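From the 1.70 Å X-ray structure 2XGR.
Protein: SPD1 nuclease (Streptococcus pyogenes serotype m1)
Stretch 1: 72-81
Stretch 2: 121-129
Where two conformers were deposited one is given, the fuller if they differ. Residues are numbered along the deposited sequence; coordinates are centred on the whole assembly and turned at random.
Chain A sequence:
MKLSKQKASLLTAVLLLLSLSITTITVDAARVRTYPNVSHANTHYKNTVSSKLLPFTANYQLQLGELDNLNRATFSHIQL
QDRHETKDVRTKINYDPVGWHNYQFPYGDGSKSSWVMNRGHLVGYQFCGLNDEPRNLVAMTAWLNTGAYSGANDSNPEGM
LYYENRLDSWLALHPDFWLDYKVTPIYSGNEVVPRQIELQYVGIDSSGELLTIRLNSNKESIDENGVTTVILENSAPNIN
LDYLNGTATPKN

Stretch 1 (72-81) RATFSHIQLQ
Stretch 2 121-129: HLVGYQFCG

Residues 72-81 of the SPD1 nuclease run as an extended segment in which Ser-76, His-77, Ile-78, Gln-79 and Leu-80 have strand conformation. Phi/psi values there are -140/132 at Ser-76, -136/119 at His-77, -122/154 at Ile-78, -138/116 at Gln-79 and -148/164 at Leu-80. The preceding residues are extended too, except Thr-74, which kinks the chain at -118/-34. The second stretch starts extended at His-121 (-72/152), bends at Leu-122 (-79/-71), and passes through Val-123 (-84/120) to Gly-124 (-56/157), the N-cap residue of a short helix spanning Tyr-125 to Cys-128. The helical turn is held by hydrogen bonds from Phe-127 N to Gly-124 O (3.0 Å), from Cys-128 N to the same Gly-124 O (3.3 Å), and from Gly-129 N to Tyr-125 O (2.6 Å). Gly-129 leaves helical geometry at 67/16, a positive phi that favours glycine.

The stretches run in roughly the same direction end to end, but the pairing runs backwards over the helix: the CA of Ser-76 lies 6.1 Å from the CA of Val-123, the CA of Ile-78 7.3 Å from the CA of Cys-128, and the CA of Leu-80 7.7 Å from the CA of Phe-127. No hydrogen bond joins the stretches, so the contact, which buries 387 Å² over both sides, rests on packing. Within the strand, alternation sets which side chains face the second stretch: Ser-76, Ile-78 and Leu-80 direct their CA-to-CB bonds toward it, whereas His-77 points away and Gln-79 is out of reach.

At the start of the contact, Leu-122 (chi1 m, chi2 t) packs against the residues leading into the strand. Leu-122 CD1 approaches Ala-73 CB at 4.0 Å and the backbone C of Phe-75, also at 4.0 Å. Phe-75 (chi1 p, chi2 91°), its CA-to-CB bond pointing away, is touched through its backbone. Ser-76, with chi1 t, sits beside both Leu-122 and Val-123: its CB is 3.8 Å from Leu-122 CB, and its OG is 3.3 Å from Val-123 CG2. The hydroxyl thus meets a methyl group across this contact, its hydrogen-bonding need being met elsewhere in the structure.

Ile-78 bridges the loop and the helix. In its t,t rotamer, Ile-78 CG2 lies 4.0 Å from Val-123 CG1 (chi1 t), and Ile-78 CD1, also 4.3 Å from Val-123 CG1, reaches the end of the helix. There Ile-78 CD1 lies 3.2 Å from Phe-127 O, 4.0 Å from Phe-127 CB and 3.9 Å from Cys-128 CB; it is also 3.8 Å from Cys-128 CA. The methyl therefore packs against main chain as well as side chains. Cys-128 has chi1 p and its CB projects sideways.

Leu-80 (chi1 81°, chi2 160°) extends the apolar surface to Phe-127. Leu-80 CD1 is 3.6 Å from Phe-127 O and 4.2 Å from Phe-127 CB, and it approaches the aromatic ring obliquely. Phe-127 adopts chi1 m with chi2 -29°; its CB lies sideways and the end of the side chain leads away from the strand.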

# COMPACT_ATOMS: atom_id res chain seq x y z
N ARG A 72 -9.25 -11.80 10.35
CA ARG A 72 -8.08 -11.18 9.71
C ARG A 72 -8.60 -10.16 8.71
O ARG A 72 -9.57 -10.42 7.96
CB ARG A 72 -7.27 -12.29 8.94
CG ARG A 72 -6.74 -13.38 9.87
CD ARG A 72 -6.03 -14.50 9.07
NE ARG A 72 -6.91 -15.10 8.05
CZ ARG A 72 -6.70 -16.28 7.44
NH1 ARG A 72 -5.56 -16.96 7.64
NH2 ARG A 72 -7.60 -16.76 6.61
N ALA A 73 -7.83 -9.05 8.57
CA ALA A 73 -8.15 -8.12 7.47
C ALA A 73 -7.91 -8.77 6.11
O ALA A 73 -7.01 -9.61 5.94
CB ALA A 73 -7.17 -6.91 7.60
N THR A 74 -8.65 -8.33 5.11
CA THR A 74 -8.59 -8.94 3.78
C THR A 74 -8.13 -8.03 2.66
O THR A 74 -7.52 -8.53 1.69
CB THR A 74 -9.92 -9.62 3.38
OG1 THR A 74 -11.00 -8.68 3.45
CG2 THR A 74 -10.20 -10.76 4.42
N PHE A 75 -8.47 -6.74 2.71
CA PHE A 75 -7.79 -5.76 1.80
C PHE A 75 -8.13 -4.36 2.22
O PHE A 75 -9.16 -4.15 2.85
CB PHE A 75 -8.20 -5.93 0.30
CG PHE A 75 -9.67 -5.62 0.03
CD1 PHE A 75 -10.10 -4.31 -0.35
CD2 PHE A 75 -10.62 -6.66 0.03
CE1 PHE A 75 -11.51 -4.05 -0.59
CE2 PHE A 75 -11.95 -6.41 -0.28
CZ PHE A 75 -12.40 -5.12 -0.58
N SER A 76 -7.39 -3.37 1.71
CA SER A 76 -7.83 -1.99 1.88
C SER A 76 -7.54 -1.28 0.52
O SER A 76 -6.48 -1.50 -0.10
CB SER A 76 -6.95 -1.38 2.97
OG SER A 76 -7.33 -0.00 3.11
N HIS A 77 -8.51 -0.54 -0.01
CA HIS A 77 -8.47 -0.06 -1.40
C HIS A 77 -8.90 1.41 -1.41
O HIS A 77 -10.00 1.75 -0.91
CB HIS A 77 -9.41 -0.88 -2.26
CG HIS A 77 -9.09 -0.88 -3.74
ND1 HIS A 77 -8.40 0.11 -4.41
CD2 HIS A 77 -9.52 -1.76 -4.69
CE1 HIS A 77 -8.32 -0.22 -5.72
NE2 HIS A 77 -9.03 -1.33 -5.90
N ILE A 78 -8.01 2.30 -1.86
CA ILE A 78 -8.35 3.73 -1.85
C ILE A 78 -8.27 4.30 -3.26
O ILE A 78 -7.50 3.82 -4.12
CB ILE A 78 -7.41 4.46 -0.85
CG1 ILE A 78 -7.92 5.88 -0.48
CG2 ILE A 78 -5.92 4.49 -1.35
CD1 ILE A 78 -7.13 6.47 0.77
N GLN A 79 -9.04 5.36 -3.50
CA GLN A 79 -8.84 6.11 -4.73
C GLN A 79 -8.92 7.59 -4.32
O GLN A 79 -9.91 8.01 -3.70
CB GLN A 79 -9.88 5.67 -5.78
CG GLN A 79 -9.53 6.25 -7.16
CD GLN A 79 -10.49 5.82 -8.22
OE1 GLN A 79 -11.29 6.64 -8.69
NE2 GLN A 79 -10.44 4.51 -8.59
N LEU A 80 -7.81 8.32 -4.48
CA LEU A 80 -7.75 9.68 -3.87
C LEU A 80 -6.92 10.62 -4.71
O LEU A 80 -6.09 10.17 -5.55
CB LEU A 80 -7.21 9.60 -2.39
CG LEU A 80 -5.67 9.51 -2.25
CD1 LEU A 80 -5.19 9.92 -0.84
CD2 LEU A 80 -5.15 8.01 -2.63
N GLN A 81 -7.09 11.92 -4.43
CA GLN A 81 -6.10 12.94 -4.82
C GLN A 81 -5.31 13.44 -3.64
O GLN A 81 -5.66 13.25 -2.48
CB GLN A 81 -6.82 14.15 -5.50
CG GLN A 81 -7.72 13.73 -6.69
CD GLN A 81 -8.43 14.97 -7.24
OE1 GLN A 81 -9.15 15.62 -6.50
NE2 GLN A 81 -8.26 15.27 -8.51
N HIS A 121 -0.35 -0.63 9.10
CA HIS A 121 -1.45 -0.33 8.24
C HIS A 121 -1.32 -1.10 6.90
O HIS A 121 -0.20 -1.38 6.45
CB HIS A 121 -1.38 1.16 7.83
CG HIS A 121 -1.97 2.08 8.87
ND1 HIS A 121 -1.50 2.12 10.16
CD2 HIS A 121 -2.95 3.01 8.80
CE1 HIS A 121 -2.21 3.00 10.86
NE2 HIS A 121 -3.06 3.58 10.05
N LEU A 122 -2.47 -1.38 6.27
CA LEU A 122 -2.46 -1.84 4.87
C LEU A 122 -2.27 -0.58 3.97
O LEU A 122 -1.19 -0.37 3.46
CB LEU A 122 -3.75 -2.60 4.52
CG LEU A 122 -3.87 -3.96 5.33
CD1 LEU A 122 -5.28 -4.62 4.95
CD2 LEU A 122 -2.77 -4.95 4.88
N VAL A 123 -3.29 0.27 3.87
CA VAL A 123 -3.11 1.57 3.22
C VAL A 123 -2.54 2.56 4.27
O VAL A 123 -3.11 2.71 5.34
CB VAL A 123 -4.43 2.07 2.63
CG1 VAL A 123 -4.29 3.58 2.21
CG2 VAL A 123 -4.79 1.29 1.35
N GLY A 124 -1.34 3.14 4.02
CA GLY A 124 -0.74 4.01 5.05
C GLY A 124 -1.64 5.16 5.49
O GLY A 124 -2.48 5.72 4.73
N TYR A 125 -1.33 5.61 6.70
CA TYR A 125 -2.19 6.61 7.35
C TYR A 125 -2.43 7.88 6.55
O TYR A 125 -3.57 8.36 6.49
CB TYR A 125 -1.52 7.00 8.72
CG TYR A 125 -2.36 7.98 9.46
CD1 TYR A 125 -3.55 7.59 10.08
CD2 TYR A 125 -2.03 9.31 9.45
CE1 TYR A 125 -4.33 8.50 10.81
CE2 TYR A 125 -2.80 10.24 10.19
CZ TYR A 125 -3.97 9.83 10.79
OH TYR A 125 -4.75 10.75 11.49
N GLN A 126 -1.38 8.49 5.98
CA GLN A 126 -1.60 9.81 5.39
C GLN A 126 -2.44 9.72 4.12
O GLN A 126 -2.95 10.72 3.63
CB GLN A 126 -0.28 10.52 5.09
CG GLN A 126 0.51 10.88 6.34
CD GLN A 126 1.50 11.99 6.11
OE1 GLN A 126 1.80 12.80 7.03
NE2 GLN A 126 2.06 12.03 4.95
N PHE A 127 -2.68 8.50 3.63
CA PHE A 127 -3.60 8.38 2.52
C PHE A 127 -5.00 8.26 3.05
O PHE A 127 -5.91 8.90 2.54
CB PHE A 127 -3.31 7.15 1.63
CG PHE A 127 -2.00 7.24 0.87
CD1 PHE A 127 -1.47 8.51 0.48
CD2 PHE A 127 -1.34 6.11 0.47
CE1 PHE A 127 -0.26 8.61 -0.28
CE2 PHE A 127 -0.12 6.19 -0.26
CZ PHE A 127 0.40 7.43 -0.66
N CYS A 128 -5.18 7.39 4.03
CA CYS A 128 -6.57 7.06 4.45
C CYS A 128 -7.06 7.71 5.76
O CYS A 128 -8.26 7.61 6.11
CB CYS A 128 -6.78 5.53 4.55
SG CYS A 128 -5.84 4.70 5.90
N GLY A 129 -6.14 8.20 6.58
CA GLY A 129 -6.56 8.81 7.83
C GLY A 129 -7.19 7.93 8.89
O GLY A 129 -7.75 8.43 9.88